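Side-chain contacts in nitrate transport protein (Xanthomonas axonopodis pv. citri, PDB 3KSX), which probably captures alkanesulfonates in the periplasm for uptake into the cell, as the binding component SsuA of a transport system: residues H48-Q53 / N236-L241; L145-L150 / A291-A296; L241-R246 / R271-V276. One frame throughout, in Å; residues are numbered along the deposited sequence.

Overall arrangement
Following the chain from its N terminus, residues 48-53 come first, beside the first sheet, and contact 1 closes a long loop when helix 225-244 returns to them at 236-241. Residues 145-150, on a helix of the second sheet's lobe, open within that loop, but contact 2 closes later, at 291-296, so the two loops cross. Contact 3 follows contact 1 in series: it joins the end of helix 225-244 to the loop between helices 261-269 and 281-296, wholly within the span of contact 2. Contacts 1 and 3 share Leu241, and their centres are 11 Å apart. Contact 2 lies across the centre of the chain from both and joins helix 141-152 to helix 281-296.

Contact 1 of 3, residues H48-Q53 / N236-L241; sequences HRLLEQ and NQADGL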
loop_
_atom_site.group_PDB
_atom_site.type_symbol
_atom_site.label_atom_id
_atom_site.label_comp_id
_atom_site.label_asym_id
_atom_site.label_seq_id
_atom_site.Cartn_x
_atom_site.Cartn_y
_atom_site.Cartn_z
ATOM N N HIS A 48 -3.388 -10.298 -17.112
ATOM C CA HIS A 48 -2.946 -11.617 -17.609
ATOM C C HIS A 48 -3.854 -12.776 -17.274
ATOM O O HIS A 48 -3.612 -13.937 -17.695
ATOM C CB HIS A 48 -1.542 -11.926 -17.108
ATOM C CG HIS A 48 -0.466 -11.137 -17.804
ATOM N ND1 HIS A 48 0.843 -11.570 -17.880
ATOM C CD2 HIS A 48 -0.514 -9.953 -18.464
ATOM C CE1 HIS A 48 1.562 -10.677 -18.541
ATOM N NE2 HIS A 48 0.760 -9.687 -18.911
ATOM N N ARG A 49 -4.882 -12.472 -16.499
ATOM C CA ARG A 49 -5.866 -13.450 -16.036
ATOM C C ARG A 49 -5.247 -14.656 -15.347
ATOM O O ARG A 49 -5.672 -15.754 -15.582
ATOM C CB ARG A 49 -6.794 -13.871 -17.204
ATOM C CG ARG A 49 -7.235 -12.682 -18.066
ATOM C CD ARG A 49 -8.393 -13.001 -18.976
ATOM N NE ARG A 49 -9.579 -13.511 -18.251
ATOM C CZ ARG A 49 -10.512 -12.781 -17.634
ATOM N NH1 ARG A 49 -10.453 -11.455 -17.583
ATOM N NH2 ARG A 49 -11.523 -13.423 -17.069
ATOM N N LEU A 50 -4.276 -14.429 -14.464
ATOM C CA LEU A 50 -3.526 -15.527 -13.797
ATOM C C LEU A 50 -4.406 -16.370 -12.884
ATOM O O LEU A 50 -4.265 -17.609 -12.807
ATOM C CB LEU A 50 -2.358 -14.965 -12.977
ATOM C CG LEU A 50 -1.300 -14.149 -13.781
ATOM C CD1 LEU A 50 -0.087 -13.804 -12.926
ATOM C CD2 LEU A 50 -0.862 -15.018 -14.973
ATOM N N LEU A 51 -5.293 -15.697 -12.184
ATOM C CA LEU A 51 -6.140 -16.366 -11.199
ATOM C C LEU A 51 -7.177 -17.163 -11.967
ATOM O O LEU A 51 -7.473 -18.283 -11.591
ATOM C CB LEU A 51 -6.834 -15.321 -10.281
ATOM C CG LEU A 51 -5.888 -14.641 -9.283
ATOM C CD1 LEU A 51 -6.666 -13.798 -8.344
ATOM C CD2 LEU A 51 -5.043 -15.652 -8.500
ATOM N N GLU A 52 -7.725 -16.557 -13.020
ATOM C CA GLU A 52 -8.776 -17.197 -13.831
ATOM C C GLU A 52 -8.212 -18.418 -14.478
ATOM O O GLU A 52 -8.812 -19.483 -14.407
ATOM C CB GLU A 52 -9.333 -16.262 -14.884
ATOM C CG GLU A 52 -10.058 -15.067 -14.301
ATOM C CD GLU A 52 -9.133 -13.882 -13.935
ATOM O OE1 GLU A 52 -7.893 -14.017 -13.906
ATOM O OE2 GLU A 52 -9.661 -12.795 -13.684
ATOM N N GLN A 53 -7.008 -18.323 -14.994
ATOM C CA GLN A 53 -6.343 -19.507 -15.512
ATOM C C GLN A 53 -6.131 -20.617 -14.479
ATOM O O GLN A 53 -6.313 -21.798 -14.782
ATOM C CB GLN A 53 -4.970 -19.141 -16.055
ATOM C CG GLN A 53 -4.995 -18.166 -17.198
ATOM C CD GLN A 53 -3.623 -18.086 -17.799
ATOM O OE1 GLN A 53 -2.994 -19.120 -17.994
ATOM N NE2 GLN A 53 -3.116 -16.881 -18.014
ATOM N N ASN A 236 2.271 -14.367 -5.987
ATOM C CA ASN A 236 3.717 -14.355 -5.701
ATOM C C ASN A 236 4.449 -14.419 -7.034
ATOM O O ASN A 236 5.491 -13.774 -7.246
ATOM C CB ASN A 236 4.098 -15.534 -4.821
ATOM C CG ASN A 236 5.568 -15.713 -4.710
ATOM O OD1 ASN A 236 6.192 -16.129 -5.662
ATOM N ND2 ASN A 236 6.155 -15.367 -3.546
ATOM N N GLN A 237 3.898 -15.207 -7.945
ATOM C CA GLN A 237 4.450 -15.308 -9.280
ATOM C C GLN A 237 4.271 -14.024 -10.112
ATOM O O GLN A 237 5.232 -13.571 -10.785
ATOM C CB GLN A 237 3.846 -16.507 -10.020
ATOM C CG GLN A 237 4.253 -17.879 -9.442
ATOM C CD GLN A 237 5.760 -18.010 -9.210
ATOM O OE1 GLN A 237 6.568 -17.867 -10.155
ATOM N NE2 GLN A 237 6.154 -18.280 -7.947
ATOM N N ALA A 238 3.087 -13.419 -10.060
ATOM C CA ALA A 238 2.808 -12.142 -10.798
ATOM C C ALA A 238 3.906 -11.068 -10.560
ATOM O O ALA A 238 4.331 -10.317 -11.514
ATOM C CB ALA A 238 1.426 -11.543 -10.366
ATOM N N ASP A 239 4.364 -10.985 -9.291
ATOM C CA ASP A 239 5.352 -9.979 -8.925
ATOM C C ASP A 239 6.613 -10.165 -9.760
ATOM O O ASP A 239 7.304 -9.191 -10.085
ATOM C CB ASP A 239 5.728 -10.026 -7.453
ATOM C CG ASP A 239 6.646 -8.856 -7.079
ATOM O OD1 ASP A 239 6.158 -7.703 -7.010
ATOM O OD2 ASP A 239 7.869 -9.077 -6.920
ATOM N N GLY A 240 6.894 -11.430 -10.078
ATOM C CA GLY A 240 8.083 -11.812 -10.833
ATOM C C GLY A 240 8.035 -11.227 -12.220
ATOM O O GLY A 240 9.057 -10.917 -12.776
ATOM N N LEU A 241 6.837 -11.053 -12.768
ATOM C CA LEU A 241 6.658 -10.371 -14.070
ATOM C C LEU A 241 7.427 -9.059 -14.301
ATOM O O LEU A 241 7.895 -8.764 -15.411
ATOM C CB LEU A 241 5.168 -10.101 -14.298
ATOM C CG LEU A 241 4.375 -11.378 -14.606
ATOM C CD1 LEU A 241 2.983 -11.085 -15.125
ATOM C CD2 LEU A 241 5.182 -12.243 -15.601
#
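Leu50 and Ala238 form the close-packed part of this contact, with Leu50 CD1 3.7 Å from Ala238 CB. At Leu50, chi1 of -59° sets CG opposite the carbonyl carbon and sends the branched end toward helix 225-244. The methyl of Ala238 is small enough to let that end come close, and Ala45 of helix 40-48 touches both residues, completing an apolar patch among three helices. Beside it, His48 and Leu241 approach from opposite directions: Leu241 CD1 meets the imidazole obliquely, 3.5 Å from His48 ND1. These are van der Waals contacts, suited to branched aliphatic chains and to a ring that offers carbon as well as nitrogen; Leu44 of helix 40-48 also touches Leu241.

The other side of residues 48-53 is looser and more polar. Exposed Arg49 ends helix 40-48 with positive phi (53°) in a Schellman motif and is also the N-cap of helix 50-54, so the chain turns sharply there. Exposed Gln53 folds back over this turn: Gln53 NE2 gives His48 O a hydrogen bond of 3.0 Å, with the oxygen in the plane of the amide. Arg49 and Glu52 hold each other only weakly, for Glu52 OE2 stands above the guanidinium, 3.9 Å from Arg49 NH2, so the pair is long and electrostatic, without a directed bond. The arrangement is a Schellman-capped helix-to-helix turn packed against a long helix, on the lobe built round the first sheet of a periplasmic binding protein.

Contact 2 of 3, residues L145-L150 / A291-A296; sequences LLLRVL and ADLFYA
Arg148 NH1 makes a hydrogen bond to Leu207 O, while the methylene part of the same side chain packs against Leu293 of helix 281-296, with Arg148 CD 3.7 Å from Leu293 CD2. Bends at chi2 and chi3 shape the chain between these two ends, so one residue serves both apolar and polar surroundings.

Next to it, a single methyl, Leu147 CD2, touches two residues of the other helix. With chi1 at 178° the CG of Leu147 lies opposite the backbone N, and the side chain reaches across to Leu293, tip to tip, Leu147 CD2 standing 3.9 Å from Leu293 CG. The leucine also passes alongside Phe294, the two side chains running in opposite senses, and Leu147 CD2 approaches the ring obliquely, 3.7 Å from Phe294 CE1. A branched leucine suits this place because its methyl can touch both an aliphatic and an aromatic neighbour; Ile88 and Phe92 of helix 88-95 also touch Phe294.

The short helical segments cross at 74° with axes 12.0 Å apart, a gap bridged by long side chains. This is a steep helix-helix crossing between the two lobes of the periplasmic binding protein fold.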
loop_
_atom_site.group_PDB
_atom_site.type_symbol
_atom_site.label_atom_id
_atom_site.label_comp_id
_atom_site.label_asym_id
_atom_site.label_seq_id
_atom_site.Cartn_x
_atom_site.Cartn_y
_atom_site.Cartn_z
ATOM N N LEU A 145 5.089 6.593 7.066
ATOM C CA LEU A 145 6.294 7.253 6.513
ATOM C C LEU A 145 6.463 8.673 7.090
ATOM O O LEU A 145 7.566 9.040 7.565
ATOM C CB LEU A 145 6.222 7.373 4.994
ATOM C CG LEU A 145 7.365 8.223 4.403
ATOM C CD1 LEU A 145 8.519 7.233 4.304
ATOM C CD2 LEU A 145 7.018 8.773 3.034
ATOM N N LEU A 146 5.373 9.462 7.075
ATOM C CA LEU A 146 5.427 10.808 7.604
ATOM C C LEU A 146 5.779 10.857 9.086
ATOM O O LEU A 146 6.651 11.612 9.491
ATOM C CB LEU A 146 4.111 11.539 7.295
ATOM C CG LEU A 146 3.983 13.023 7.475
ATOM C CD1 LEU A 146 5.095 13.799 6.786
ATOM C CD2 LEU A 146 2.580 13.429 6.948
ATOM N N LEU A 147 5.019 10.172 9.946
ATOM C CA LEU A 147 5.429 9.967 11.313
ATOM C C LEU A 147 6.900 9.670 11.561
ATOM O O LEU A 147 7.547 10.366 12.385
ATOM C CB LEU A 147 4.527 8.882 11.950
ATOM C CG LEU A 147 4.849 8.497 13.372
ATOM C CD1 LEU A 147 4.588 9.699 14.271
ATOM C CD2 LEU A 147 3.979 7.313 13.811
ATOM N N ARG A 148 7.457 8.686 10.858
ATOM C CA ARG A 148 8.784 8.215 11.140
ATOM C C ARG A 148 9.829 9.229 10.618
ATOM O O ARG A 148 10.852 9.453 11.271
ATOM C CB ARG A 148 9.061 6.875 10.426
ATOM C CG ARG A 148 8.205 5.598 10.864
ATOM C CD ARG A 148 8.536 4.977 12.211
ATOM N NE ARG A 148 9.990 4.946 12.385
ATOM C CZ ARG A 148 10.813 4.057 11.814
ATOM N NH1 ARG A 148 10.320 3.088 11.030
ATOM N NH2 ARG A 148 12.117 4.192 11.988
ATOM N N VAL A 149 9.558 9.877 9.492
ATOM C CA VAL A 149 10.505 10.871 8.934
ATOM C C VAL A 149 10.545 12.112 9.829
ATOM O O VAL A 149 11.625 12.586 10.190
ATOM C CB VAL A 149 10.140 11.187 7.462
ATOM C CG1 VAL A 149 10.856 12.395 6.921
ATOM C CG2 VAL A 149 10.507 10.029 6.588
ATOM N N LEU A 150 9.380 12.626 10.178
ATOM C CA LEU A 150 9.245 13.782 11.044
ATOM C C LEU A 150 9.979 13.519 12.361
ATOM O O LEU A 150 10.747 14.356 12.860
ATOM C CB LEU A 150 7.778 14.094 11.287
ATOM C CG LEU A 150 7.002 14.688 10.067
ATOM C CD1 LEU A 150 5.578 14.873 10.472
ATOM C CD2 LEU A 150 7.634 16.002 9.662
ATOM N N ALA A 291 1.975 -0.847 15.608
ATOM C CA ALA A 291 0.701 -0.689 16.329
ATOM C C ALA A 291 1.027 0.047 17.663
ATOM O O ALA A 291 0.295 0.960 18.095
ATOM C CB ALA A 291 0.133 -2.147 16.604
ATOM N N ASP A 292 2.084 -0.396 18.335
ATOM C CA ASP A 292 2.460 0.223 19.646
ATOM C C ASP A 292 2.822 1.701 19.525
ATOM O O ASP A 292 2.403 2.578 20.362
ATOM C CB ASP A 292 3.628 -0.544 20.293
ATOM C CG ASP A 292 3.262 -2.022 20.674
ATOM O OD1 ASP A 292 2.070 -2.431 20.696
ATOM O OD2 ASP A 292 4.237 -2.762 20.913
ATOM N N LEU A 293 3.586 1.999 18.464
ATOM C CA LEU A 293 3.971 3.380 18.119
ATOM C C LEU A 293 2.767 4.264 17.850
ATOM O O LEU A 293 2.714 5.371 18.358
ATOM C CB LEU A 293 4.933 3.407 16.912
ATOM C CG LEU A 293 5.425 4.744 16.333
ATOM C CD1 LEU A 293 6.123 5.532 17.397
ATOM C CD2 LEU A 293 6.376 4.445 15.168
ATOM N N PHE A 294 1.797 3.781 17.054
ATOM C CA PHE A 294 0.657 4.590 16.659
ATOM C C PHE A 294 -0.201 4.851 17.869
ATOM O O PHE A 294 -0.720 5.956 18.075
ATOM C CB PHE A 294 -0.150 3.906 15.524
ATOM C CG PHE A 294 0.306 4.360 14.167
ATOM C CD1 PHE A 294 1.575 4.010 13.712
ATOM C CD2 PHE A 294 -0.539 5.158 13.356
ATOM C CE1 PHE A 294 2.041 4.477 12.542
ATOM C CE2 PHE A 294 -0.069 5.633 12.123
ATOM C CZ PHE A 294 1.233 5.301 11.712
ATOM N N TYR A 295 -0.286 3.858 18.711
ATOM C CA TYR A 295 -1.037 4.038 19.978
ATOM C C TYR A 295 -0.350 5.077 20.927
ATOM O O TYR A 295 -1.032 5.964 21.502
ATOM C CB TYR A 295 -1.210 2.691 20.656
ATOM C CG TYR A 295 -2.035 2.825 21.926
ATOM C CD1 TYR A 295 -3.356 3.268 21.874
ATOM C CD2 TYR A 295 -1.473 2.545 23.167
ATOM C CE1 TYR A 295 -4.110 3.421 23.033
ATOM C CE2 TYR A 295 -2.219 2.694 24.350
ATOM C CZ TYR A 295 -3.542 3.135 24.262
ATOM O OH TYR A 295 -4.294 3.257 25.406
ATOM N N ALA A 296 0.952 4.915 21.127
ATOM C CA ALA A 296 1.832 5.764 21.960
ATOM C C ALA A 296 1.683 7.213 21.535
ATOM O O ALA A 296 1.653 8.097 22.387
ATOM C CB ALA A 296 3.283 5.353 21.773
#

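Contact 3 of 3, residues L241-R246 / R271-V276; sequences LLERDR and RPPASV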
loop_
_atom_site.group_PDB
_atom_site.type_symbol
_atom_site.label_atom_id
_atom_site.label_comp_id
_atom_site.label_asym_id
_atom_site.label_seq_id
_atom_site.Cartn_x
_atom_site.Cartn_y
_atom_site.Cartn_z
ATOM N N LEU A 241 6.837 -11.053 -12.768
ATOM C CA LEU A 241 6.658 -10.371 -14.070
ATOM C C LEU A 241 7.427 -9.059 -14.301
ATOM O O LEU A 241 7.895 -8.764 -15.411
ATOM C CB LEU A 241 5.168 -10.101 -14.298
ATOM C CG LEU A 241 4.375 -11.378 -14.606
ATOM C CD1 LEU A 241 2.983 -11.085 -15.125
ATOM C CD2 LEU A 241 5.182 -12.243 -15.601
ATOM N N LEU A 242 7.504 -8.244 -13.268
ATOM C CA LEU A 242 8.223 -6.971 -13.340
ATOM C C LEU A 242 9.720 -7.108 -13.606
ATOM O O LEU A 242 10.346 -6.168 -14.116
ATOM C CB LEU A 242 8.019 -6.187 -12.036
ATOM C CG LEU A 242 6.594 -5.847 -11.601
ATOM C CD1 LEU A 242 6.610 -5.329 -10.145
ATOM C CD2 LEU A 242 5.957 -4.889 -12.569
ATOM N N GLU A 243 10.295 -8.251 -13.209
ATOM C CA GLU A 243 11.686 -8.616 -13.547
ATOM C C GLU A 243 11.782 -9.565 -14.767
ATOM O O GLU A 243 12.417 -9.214 -15.776
ATOM C CB GLU A 243 12.368 -9.262 -12.337
ATOM C CG GLU A 243 12.662 -8.284 -11.211
ATOM C CD GLU A 243 14.027 -7.572 -11.347
ATOM O OE1 GLU A 243 14.615 -7.535 -12.480
ATOM O OE2 GLU A 243 14.501 -7.041 -10.295
ATOM N N ARG A 244 11.157 -10.748 -14.666
ATOM C CA ARG A 244 11.185 -11.755 -15.785
ATOM C C ARG A 244 10.616 -11.270 -17.124
ATOM O O ARG A 244 10.961 -11.818 -18.195
ATOM C CB ARG A 244 10.556 -13.109 -15.372
ATOM C CG ARG A 244 9.074 -13.126 -14.949
ATOM C CD ARG A 244 8.555 -14.590 -14.855
ATOM N NE ARG A 244 7.611 -14.814 -13.759
ATOM C CZ ARG A 244 7.954 -14.929 -12.468
ATOM N NH1 ARG A 244 9.232 -14.819 -12.070
ATOM N NH2 ARG A 244 7.019 -15.145 -11.551
ATOM N N ASP A 245 9.772 -10.239 -17.080
ATOM C CA ASP A 245 9.103 -9.704 -18.307
ATOM C C ASP A 245 9.159 -8.187 -18.320
ATOM O O ASP A 245 8.121 -7.520 -18.468
ATOM C CB ASP A 245 7.638 -10.191 -18.427
ATOM C CG ASP A 245 7.018 -9.886 -19.807
ATOM O OD1 ASP A 245 7.797 -9.762 -20.767
ATOM O OD2 ASP A 245 5.754 -9.768 -19.961
ATOM N N ARG A 246 10.359 -7.627 -18.167
ATOM C CA ARG A 246 10.470 -6.169 -17.975
ATOM C C ARG A 246 9.777 -5.332 -19.077
ATOM O O ARG A 246 8.881 -4.517 -18.770
ATOM C CB ARG A 246 11.944 -5.751 -17.741
ATOM C CG ARG A 246 12.207 -4.228 -17.669
ATOM C CD ARG A 246 13.742 -3.878 -17.470
ATOM N NE ARG A 246 13.933 -2.420 -17.323
ATOM C CZ ARG A 246 13.899 -1.760 -16.157
ATOM N NH1 ARG A 246 13.705 -2.406 -15.009
ATOM N NH2 ARG A 246 14.051 -0.444 -16.130
ATOM N N ARG A 271 11.648 -0.408 -7.194
ATOM C CA ARG A 271 11.173 -1.568 -6.474
ATOM C C ARG A 271 12.150 -2.707 -6.559
ATOM O O ARG A 271 12.367 -3.196 -7.671
ATOM C CB ARG A 271 9.895 -2.097 -7.114
ATOM C CG ARG A 271 8.699 -1.223 -6.975
ATOM C CD ARG A 271 7.589 -1.879 -7.739
ATOM N NE ARG A 271 7.345 -3.224 -7.240
ATOM C CZ ARG A 271 6.544 -3.473 -6.213
ATOM N NH1 ARG A 271 5.909 -2.461 -5.581
ATOM N NH2 ARG A 271 6.379 -4.724 -5.812
ATOM N N PRO A 272 12.666 -3.198 -5.408
ATOM C CA PRO A 272 13.381 -4.518 -5.458
ATOM C C PRO A 272 12.309 -5.577 -5.682
ATOM O O PRO A 272 11.145 -5.236 -5.521
ATOM C CB PRO A 272 13.981 -4.658 -4.040
ATOM C CG PRO A 272 13.103 -3.766 -3.125
ATOM C CD PRO A 272 12.449 -2.707 -4.023
ATOM N N PRO A 273 12.661 -6.844 -6.029
ATOM C CA PRO A 273 11.572 -7.879 -5.925
ATOM C C PRO A 273 10.773 -7.827 -4.604
ATOM O O PRO A 273 11.357 -7.481 -3.534
ATOM C CB PRO A 273 12.328 -9.198 -6.056
ATOM C CG PRO A 273 13.476 -8.828 -7.020
ATOM C CD PRO A 273 13.878 -7.378 -6.666
ATOM N N ALA A 274 9.464 -8.115 -4.677
ATOM C CA ALA A 274 8.547 -8.040 -3.505
ATOM C C ALA A 274 7.323 -8.967 -3.609
ATOM O O ALA A 274 6.168 -8.489 -3.648
ATOM C CB ALA A 274 8.087 -6.577 -3.208
ATOM N N SER A 275 7.576 -10.279 -3.664
ATOM C CA SER A 275 6.531 -11.286 -3.823
ATOM C C SER A 275 5.770 -11.524 -2.506
ATOM O O SER A 275 6.358 -11.485 -1.403
ATOM C CB SER A 275 7.168 -12.581 -4.345
ATOM O OG SER A 275 8.267 -12.937 -3.539
ATOM N N VAL A 276 4.480 -11.779 -2.592
ATOM C CA VAL A 276 3.708 -12.099 -1.390
ATOM C C VAL A 276 4.182 -13.450 -0.869
ATOM O O VAL A 276 4.358 -14.368 -1.642
ATOM C CB VAL A 276 2.188 -11.997 -1.596
ATOM C CG1 VAL A 276 1.705 -12.948 -2.650
ATOM C CG2 VAL A 276 1.450 -12.247 -0.238
#
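The loop after helix 261-269, which passes a bound MOPS molecule, meets the kinked C-terminal end of helix 225-244 here through Arg271 with Leu242 and Pro273 with Glu243. Buried Leu242 presents CD1 to the guanidinium of Arg271 at an oblique angle, 3.7 Å from Arg271 NE. An aliphatic methyl suits this place, packing on the arginine without competing for its N-H groups. Arg271 is bent at chi3 (58°), which turns its guanidinium out of line with the methylenes before it and toward Asp239.

Asp239 is a further partner of Arg271: Asp239 OD1 pairs only weakly, at long range, with Arg271 NH2, while Asp239 OD2 accepts a hydrogen bond from Ala274 N and so ties the loop to the helix. The weak pair may help to orient the guanidinium.

Toward the solvent side, Glu243 crosses Pro273 at about a right angle, Glu243 OE2 lying 3.7 Å from Pro273 CD. Proline offers a rigid apolar ring there, fitting a loop of extended, irregular backbone. The side chain of Arg271 comes about 4 Å (nearest atoms) from the bound MOPS molecule, and it also touches Thr109; the arrangement is consistent with the sulfonate-binding pocket of an SsuA-type periplasmic binding protein.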